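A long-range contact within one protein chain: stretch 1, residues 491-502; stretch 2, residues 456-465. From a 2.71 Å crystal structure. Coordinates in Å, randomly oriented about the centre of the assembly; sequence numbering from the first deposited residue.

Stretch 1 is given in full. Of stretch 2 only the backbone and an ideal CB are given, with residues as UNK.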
ATOM      1  N   ASP A 491      -1.026   2.540 -35.938  1.00 55.68           N
ATOM      2  CA  ASP A 491      -2.484   2.258 -35.968  1.00 55.69           C
ATOM      3  C   ASP A 491      -3.071   1.770 -34.618  1.00 54.59           C
ATOM      4  O   ASP A 491      -4.098   2.285 -34.142  1.00 54.24           O
ATOM      5  CB  ASP A 491      -2.868   1.268 -37.111  1.00 56.40           C
ATOM      6  CG  ASP A 491      -2.766   1.897 -38.527  1.00 58.04           C
ATOM      7  OD1 ASP A 491      -3.553   2.840 -38.872  1.00 54.80           O
ATOM      8  OD2 ASP A 491      -1.885   1.409 -39.292  1.00 59.94           O
ATOM      9  N   LEU A 492      -2.414   0.773 -34.027  1.00 53.29           N
ATOM     10  CA  LEU A 492      -2.822   0.158 -32.772  1.00 52.29           C
ATOM     11  C   LEU A 492      -2.751   1.117 -31.597  1.00 52.26           C
ATOM     12  O   LEU A 492      -3.666   1.178 -30.772  1.00 52.35           O
ATOM     13  CB  LEU A 492      -1.982  -1.086 -32.483  1.00 51.78           C
ATOM     14  CG  LEU A 492      -2.412  -2.040 -31.362  1.00 50.36           C
ATOM     15  CD1 LEU A 492      -3.916  -2.204 -31.226  1.00 50.32           C
ATOM     16  CD2 LEU A 492      -1.755  -3.391 -31.448  1.00 48.19           C
ATOM     17  N   VAL A 493      -1.677   1.882 -31.536  1.00 52.03           N
ATOM     18  CA  VAL A 493      -1.469   2.847 -30.473  1.00 51.78           C
ATOM     19  C   VAL A 493      -2.517   3.970 -30.488  1.00 51.91           C
ATOM     20  O   VAL A 493      -2.898   4.478 -29.452  1.00 51.90           O
ATOM     21  CB  VAL A 493       0.020   3.362 -30.488  1.00 51.83           C
ATOM     22  CG1 VAL A 493       0.252   4.511 -29.516  1.00 51.30           C
ATOM     23  CG2 VAL A 493       0.976   2.220 -30.172  1.00 50.24           C
ATOM     24  N   LYS A 494      -2.993   4.339 -31.659  1.00 52.39           N
ATOM     25  CA  LYS A 494      -4.050   5.335 -31.785  1.00 52.88           C
ATOM     26  C   LYS A 494      -5.346   4.817 -31.111  1.00 53.14           C
ATOM     27  O   LYS A 494      -6.020   5.566 -30.405  1.00 52.96           O
ATOM     28  CB  LYS A 494      -4.251   5.656 -33.284  1.00 53.32           C
ATOM     29  CG  LYS A 494      -5.217   6.770 -33.629  1.00 54.40           C
ATOM     30  CD  LYS A 494      -5.025   7.235 -35.083  1.00 56.56           C
ATOM     31  CE  LYS A 494      -5.376   8.749 -35.193  1.00 56.47           C
ATOM     32  NZ  LYS A 494      -5.542   9.196 -36.588  1.00 53.31           N
ATOM     33  N   LEU A 495      -5.665   3.532 -31.315  1.00 53.47           N
ATOM     34  CA  LEU A 495      -6.825   2.894 -30.685  1.00 54.05           C
ATOM     35  C   LEU A 495      -6.688   2.817 -29.158  1.00 54.24           C
ATOM     36  O   LEU A 495      -7.666   3.059 -28.455  1.00 53.92           O
ATOM     37  CB  LEU A 495      -7.107   1.501 -31.287  1.00 54.20           C
ATOM     38  CG  LEU A 495      -8.371   0.799 -30.768  1.00 54.49           C
ATOM     39  CD1 LEU A 495      -9.691   1.377 -31.356  1.00 54.72           C
ATOM     40  CD2 LEU A 495      -8.272  -0.687 -30.982  1.00 53.85           C
ATOM     41  N   LEU A 496      -5.492   2.488 -28.659  1.00 54.74           N
ATOM     42  CA  LEU A 496      -5.245   2.405 -27.209  1.00 55.48           C
ATOM     43  C   LEU A 496      -5.249   3.761 -26.489  1.00 56.33           C
ATOM     44  O   LEU A 496      -5.685   3.857 -25.328  1.00 55.93           O
ATOM     45  CB  LEU A 496      -3.952   1.662 -26.883  1.00 55.35           C
ATOM     46  CG  LEU A 496      -3.722   0.258 -27.444  1.00 54.65           C
ATOM     47  CD1 LEU A 496      -2.321  -0.247 -27.157  1.00 53.28           C
ATOM     48  CD2 LEU A 496      -4.732  -0.714 -26.930  1.00 53.41           C
ATOM     49  N   SER A 497      -4.786   4.802 -27.183  1.00 57.30           N
ATOM     50  CA  SER A 497      -4.725   6.151 -26.608  1.00 58.73           C
ATOM     51  C   SER A 497      -6.029   6.941 -26.682  1.00 59.88           C
ATOM     52  O   SER A 497      -6.330   7.727 -25.784  1.00 59.36           O
ATOM     53  CB  SER A 497      -3.636   6.981 -27.284  1.00 58.73           C
ATOM     54  OG  SER A 497      -2.434   6.256 -27.450  1.00 58.88           O
ATOM     55  N   GLU A 498      -6.787   6.740 -27.760  1.00 61.54           N
ATOM     56  CA  GLU A 498      -7.890   7.634 -28.103  1.00 63.32           C
ATOM     57  C   GLU A 498      -9.257   6.967 -28.248  1.00 63.73           C
ATOM     58  O   GLU A 498     -10.273   7.652 -28.194  1.00 63.51           O
ATOM     59  CB  GLU A 498      -7.568   8.387 -29.402  1.00 63.90           C
ATOM     60  CG  GLU A 498      -6.439   9.436 -29.292  1.00 66.98           C
ATOM     61  CD  GLU A 498      -6.207  10.262 -30.590  1.00 70.84           C
ATOM     62  OE1 GLU A 498      -6.735   9.914 -31.687  1.00 71.95           O
ATOM     63  OE2 GLU A 498      -5.471  11.272 -30.499  1.00 70.97           O
ATOM     64  N   GLY A 499      -9.274   5.650 -28.194  1.00 64.41           N
ATOM     65  CA  GLY A 499     -10.514   4.904 -28.225  1.00 65.24           C
ATOM     66  C   GLY A 499     -10.791   3.961 -27.069  1.00 65.69           C
ATOM     67  O   GLY A 499     -10.490   4.256 -25.956  1.00 65.96           O
ATOM     68  N   ASP A 500     -11.380   2.819 -27.355  1.00 65.96           N
ATOM     69  CA  ASP A 500     -11.694   1.809 -26.362  1.00 66.06           C
ATOM     70  C   ASP A 500     -11.371   0.444 -26.951  1.00 65.68           C
ATOM     71  O   ASP A 500     -12.070  -0.041 -27.815  1.00 65.25           O
ATOM     72  CB  ASP A 500     -13.169   1.913 -25.987  1.00 66.44           C
ATOM     73  CG  ASP A 500     -13.492   1.247 -24.701  1.00 67.24           C
ATOM     74  OD1 ASP A 500     -12.839   0.279 -24.362  1.00 67.25           O
ATOM     75  OD2 ASP A 500     -14.439   1.665 -24.045  1.00 66.87           O
ATOM     76  N   PRO A 501     -10.267  -0.138 -26.498  1.00 65.62           N
ATOM     77  CA  PRO A 501      -9.698  -1.323 -27.147  1.00 65.81           C
ATOM     78  C   PRO A 501     -10.179  -2.658 -26.593  1.00 65.80           C
ATOM     79  O   PRO A 501     -10.136  -3.649 -27.320  1.00 65.85           O
ATOM     80  CB  PRO A 501      -8.196  -1.165 -26.894  1.00 65.77           C
ATOM     81  CG  PRO A 501      -8.114  -0.381 -25.633  1.00 65.62           C
ATOM     82  CD  PRO A 501      -9.277   0.567 -25.666  1.00 65.43           C
ATOM     83  N   ILE A 502     -10.616  -2.702 -25.338  1.00 65.67           N
ATOM     84  CA  ILE A 502     -10.962  -3.963 -24.764  1.00 66.33           C
ATOM     85  C   ILE A 502     -11.634  -4.900 -25.729  1.00 66.61           C
ATOM     86  O   ILE A 502     -12.705  -4.620 -26.218  1.00 67.13           O
ATOM     87  CB  ILE A 502     -11.947  -3.716 -23.695  1.00 66.48           C
ATOM     88  CG1 ILE A 502     -11.478  -2.552 -22.864  1.00 65.63           C
ATOM     89  CG2 ILE A 502     -12.084  -4.936 -22.878  1.00 67.06           C
ATOM     90  CD1 ILE A 502     -11.349  -1.318 -23.663  1.00 63.56           C
ATOM     91  N   UNK A 456      -7.311 -11.605 -28.440  1.00 54.79           N
ATOM     92  CA  UNK A 456      -8.177 -10.524 -27.944  1.00 53.52           C
ATOM     93  C   UNK A 456      -7.434  -9.715 -26.863  1.00 52.04           C
ATOM     94  O   UNK A 456      -6.717 -10.272 -26.030  1.00 51.46           O
ATOM     95  CB  UNK A 456      -9.483 -11.093 -27.385  1.00 53.52           C
ATOM     96  N   UNK A 457      -7.600  -8.394 -26.907  1.00 50.45           N
ATOM     97  CA  UNK A 457      -7.075  -7.502 -25.876  1.00 48.73           C
ATOM     98  C   UNK A 457      -7.873  -7.676 -24.564  1.00 48.18           C
ATOM     99  O   UNK A 457      -9.089  -7.501 -24.547  1.00 47.85           O
ATOM    100  CB  UNK A 457      -7.131  -6.049 -26.352  1.00 48.73           C
ATOM    101  N   UNK A 458      -7.201  -8.055 -23.475  1.00 47.28           N
ATOM    102  CA  UNK A 458      -7.885  -8.126 -22.185  1.00 46.47           C
ATOM    103  C   UNK A 458      -7.668  -6.836 -21.403  1.00 45.21           C
ATOM    104  O   UNK A 458      -8.593  -6.306 -20.789  1.00 45.04           O
ATOM    105  CB  UNK A 458      -7.393  -9.328 -21.377  1.00 46.47           C
ATOM    106  N   UNK A 459      -6.435  -6.346 -21.460  1.00 43.80           N
ATOM    107  CA  UNK A 459      -6.054  -5.070 -20.869  1.00 42.28           C
ATOM    108  C   UNK A 459      -4.798  -4.508 -21.562  1.00 41.23           C
ATOM    109  O   UNK A 459      -4.144  -5.174 -22.353  1.00 40.29           O
ATOM    110  CB  UNK A 459      -5.811  -5.234 -19.367  1.00 42.28           C
ATOM    111  N   UNK A 460      -4.499  -3.257 -21.267  1.00 40.36           N
ATOM    112  CA  UNK A 460      -3.536  -2.478 -22.013  1.00 39.39           C
ATOM    113  C   UNK A 460      -3.051  -1.308 -21.160  1.00 38.94           C
ATOM    114  O   UNK A 460      -3.681  -0.895 -20.178  1.00 38.14           O
ATOM    115  CB  UNK A 460      -4.143  -1.982 -23.327  1.00 39.39           C
ATOM    116  N   UNK A 461      -1.914  -0.770 -21.556  1.00 38.83           N
ATOM    117  CA  UNK A 461      -1.543   0.570 -21.145  1.00 38.82           C
ATOM    118  C   UNK A 461      -0.714   1.232 -22.254  1.00 38.88           C
ATOM    119  O   UNK A 461      -0.317   0.567 -23.209  1.00 38.15           O
ATOM    120  CB  UNK A 461      -0.767   0.535 -19.827  1.00 38.82           C
ATOM    121  N   UNK A 462      -0.494   2.537 -22.146  1.00 38.98           N
ATOM    122  CA  UNK A 462       0.345   3.227 -23.101  1.00 39.20           C
ATOM    123  C   UNK A 462       1.384   4.065 -22.362  1.00 39.91           C
ATOM    124  O   UNK A 462       1.078   4.706 -21.352  1.00 40.16           O
ATOM    125  CB  UNK A 462      -0.500   4.101 -24.030  1.00 39.20           C
ATOM    126  N   UNK A 463       2.615   4.065 -22.857  1.00 40.31           N
ATOM    127  CA  UNK A 463       3.639   4.948 -22.297  1.00 40.84           C
ATOM    128  C   UNK A 463       3.737   6.225 -23.103  1.00 40.40           C
ATOM    129  O   UNK A 463       4.165   6.203 -24.236  1.00 39.99           O
ATOM    130  CB  UNK A 463       4.998   4.247 -22.255  1.00 40.84           C
ATOM    131  N   UNK A 464       3.326   7.331 -22.507  1.00 40.90           N
ATOM    132  CA  UNK A 464       3.321   8.631 -23.171  1.00 41.25           C
ATOM    133  C   UNK A 464       4.626   9.380 -22.916  1.00 41.21           C
ATOM    134  O   UNK A 464       4.897  10.424 -23.504  1.00 41.29           O
ATOM    135  CB  UNK A 464       2.131   9.468 -22.696  1.00 41.25           C
ATOM    136  N   UNK A 465       5.447   8.827 -22.052  1.00 41.27           N
ATOM    137  CA  UNK A 465       6.721   9.430 -21.752  1.00 41.61           C
ATOM    138  C   UNK A 465       7.798   8.942 -22.712  1.00 40.68           C
ATOM    139  O   UNK A 465       8.890   9.470 -22.713  1.00 40.09           O
ATOM    140  CB  UNK A 465       7.119   9.132 -20.305  1.00 41.61           C
TER

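Stretch 2 is a strand from 456 to 463 that crosses helix 491-498 at about 100° between N-to-C directions, the axes 8.4 Å apart at closest approach. No hydrogen bond links the two stretches, so the choice of side chain rests mainly on shape and polarity.

At position 456 the CA-to-CB bond points sideways and the ideal CB has nothing of stretch 1 within 5.5 Å, so many residues would fit; it is T456.

Position 457 points toward stretch 1. Its ideal CB lies 4.0 Å from P501 O and 4.6 Å from I502 CA, and beyond it lie the methyls of L492 and L496 and the ring of P501. An aliphatic side chain such as leucine, isoleucine or methionine would suit this apolar recess. The residue is I457, whose CD1 reaches P501 CB at 4.1 Å, L496 CD2 at 4.2 Å and L492 CD1 at 4.5 Å.

Position 458 points away, leaving polar and charged residues possible; E458 is hydrogen-bonded through its carboxylate elsewhere in the structure. Position 459 also points away, and stretch 1 sets no requirement there. It holds T459.

Position 460 points toward stretch 1 again, with extended backbone angles (-160/161). The ideal CB is 3.9 Å from L496 CD2 and 4.9 Å from P501 CG, and the space ahead is bounded by L496, P501 and I502. A large apolar or flat aromatic side chain could use it. Y460, with chi1 in p, turns one ring face to P501, whose CG lies over it, 3.4 Å from the centroid of the Y460 ring and 20° off the normal, a CH-pi contact. Y460 CB packs on L496 CD2 at 3.9 Å, while Y460 CE1 lies 3.5 Å from L496 O.

Position 461 turns away and is not specified by stretch 1; T461 occupies it.

Position 462 returns toward the helix, its ideal CB 4.5 Å from S497 OG and 5.1 Å from L496 CB. With the helix backbone so near (CA of 462 to S497 CA, 6.8 Å), a compact valine, alanine or isoleucine seems suitable. V462 places CG2 3.7 Å from L496 CB and CG1 4.4 Å from V493 CG1. S497 OG lies 4.0 Å from V462 CG1 and donates to V493 O within its own helix (2.7 Å).

Position 464 points sideways, so only a long side chain could reach back to S497. Y464 does so, its OH 3.6 Å from S497 CA.

Positions 463 and 465 are out of reach and unconstrained by stretch 1; they hold R463 and D465, joined by a salt bridge from R463 NH2 to D465 OD2 (2.8 Å).

Stretch 2 456-465: TIETYTVRYD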
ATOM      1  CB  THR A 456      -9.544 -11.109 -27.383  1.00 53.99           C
ATOM      2  OG1 THR A 456     -10.187 -11.902 -28.390  1.00 53.19           O
ATOM      3  CG2 THR A 456     -10.531 -10.000 -26.898  1.00 54.66           C
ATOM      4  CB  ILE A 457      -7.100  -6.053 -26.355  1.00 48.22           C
ATOM      5  CG1 ILE A 457      -6.112  -5.877 -27.500  1.00 47.09           C
ATOM      6  CG2 ILE A 457      -6.754  -5.133 -25.231  1.00 48.09           C
ATOM      7  CD1 ILE A 457      -6.124  -4.525 -28.126  1.00 44.42           C
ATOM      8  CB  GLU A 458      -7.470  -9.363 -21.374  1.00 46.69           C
ATOM      9  CG  GLU A 458      -8.443  -9.669 -20.243  1.00 48.09           C
ATOM     10  CD  GLU A 458      -8.007 -10.807 -19.351  1.00 49.05           C
ATOM     11  OE1 GLU A 458      -7.012 -11.472 -19.679  1.00 49.28           O
ATOM     12  OE2 GLU A 458      -8.646 -11.026 -18.309  1.00 48.47           O
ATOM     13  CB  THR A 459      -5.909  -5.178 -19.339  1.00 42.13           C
ATOM     14  OG1 THR A 459      -5.698  -3.883 -18.772  1.00 41.09           O
ATOM     15  CG2 THR A 459      -4.788  -6.106 -18.971  1.00 42.36           C
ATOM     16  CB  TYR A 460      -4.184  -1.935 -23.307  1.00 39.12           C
ATOM     17  CG  TYR A 460      -5.272  -0.901 -23.057  1.00 38.91           C
ATOM     18  CD1 TYR A 460      -5.001   0.468 -23.136  1.00 38.26           C
ATOM     19  CD2 TYR A 460      -6.570  -1.295 -22.725  1.00 39.03           C
ATOM     20  CE1 TYR A 460      -5.983   1.417 -22.892  1.00 38.01           C
ATOM     21  CE2 TYR A 460      -7.573  -0.349 -22.478  1.00 39.56           C
ATOM     22  CZ  TYR A 460      -7.270   1.016 -22.568  1.00 38.36           C
ATOM     23  OH  TYR A 460      -8.248   1.955 -22.321  1.00 36.64           O
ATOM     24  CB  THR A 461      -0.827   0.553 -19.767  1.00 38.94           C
ATOM     25  OG1 THR A 461      -0.573   1.892 -19.326  1.00 37.54           O
ATOM     26  CG2 THR A 461       0.437  -0.267 -19.818  1.00 37.99           C
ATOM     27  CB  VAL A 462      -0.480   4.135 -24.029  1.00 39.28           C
ATOM     28  CG1 VAL A 462       0.415   4.728 -25.133  1.00 38.81           C
ATOM     29  CG2 VAL A 462      -1.624   3.387 -24.650  1.00 37.76           C
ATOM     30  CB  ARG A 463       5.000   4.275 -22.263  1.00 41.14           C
ATOM     31  CG  ARG A 463       5.021   2.922 -21.601  1.00 43.96           C
ATOM     32  CD  ARG A 463       6.381   2.596 -21.050  1.00 48.66           C
ATOM     33  NE  ARG A 463       6.765   3.647 -20.118  1.00 52.59           N
ATOM     34  CZ  ARG A 463       7.512   3.484 -19.031  1.00 52.23           C
ATOM     35  NH1 ARG A 463       8.006   2.288 -18.692  1.00 52.03           N
ATOM     36  NH2 ARG A 463       7.755   4.537 -18.284  1.00 50.60           N
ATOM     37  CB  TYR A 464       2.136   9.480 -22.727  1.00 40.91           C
ATOM     38  CG  TYR A 464       0.806   8.867 -22.989  1.00 40.93           C
ATOM     39  CD1 TYR A 464       0.232   8.909 -24.241  1.00 41.74           C
ATOM     40  CD2 TYR A 464       0.088   8.265 -21.959  1.00 41.07           C
ATOM     41  CE1 TYR A 464      -1.028   8.348 -24.474  1.00 41.50           C
ATOM     42  CE2 TYR A 464      -1.171   7.716 -22.178  1.00 41.05           C
ATOM     43  CZ  TYR A 464      -1.717   7.758 -23.437  1.00 40.45           C
ATOM     44  OH  TYR A 464      -2.950   7.217 -23.634  1.00 38.82           O
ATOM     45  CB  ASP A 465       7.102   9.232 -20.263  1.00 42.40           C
ATOM     46  CG  ASP A 465       6.793   7.800 -19.731  1.00 44.00           C
ATOM     47  OD1 ASP A 465       5.844   7.150 -20.221  1.00 45.59           O
ATOM     48  OD2 ASP A 465       7.491   7.307 -18.814  1.00 44.44           O
TER
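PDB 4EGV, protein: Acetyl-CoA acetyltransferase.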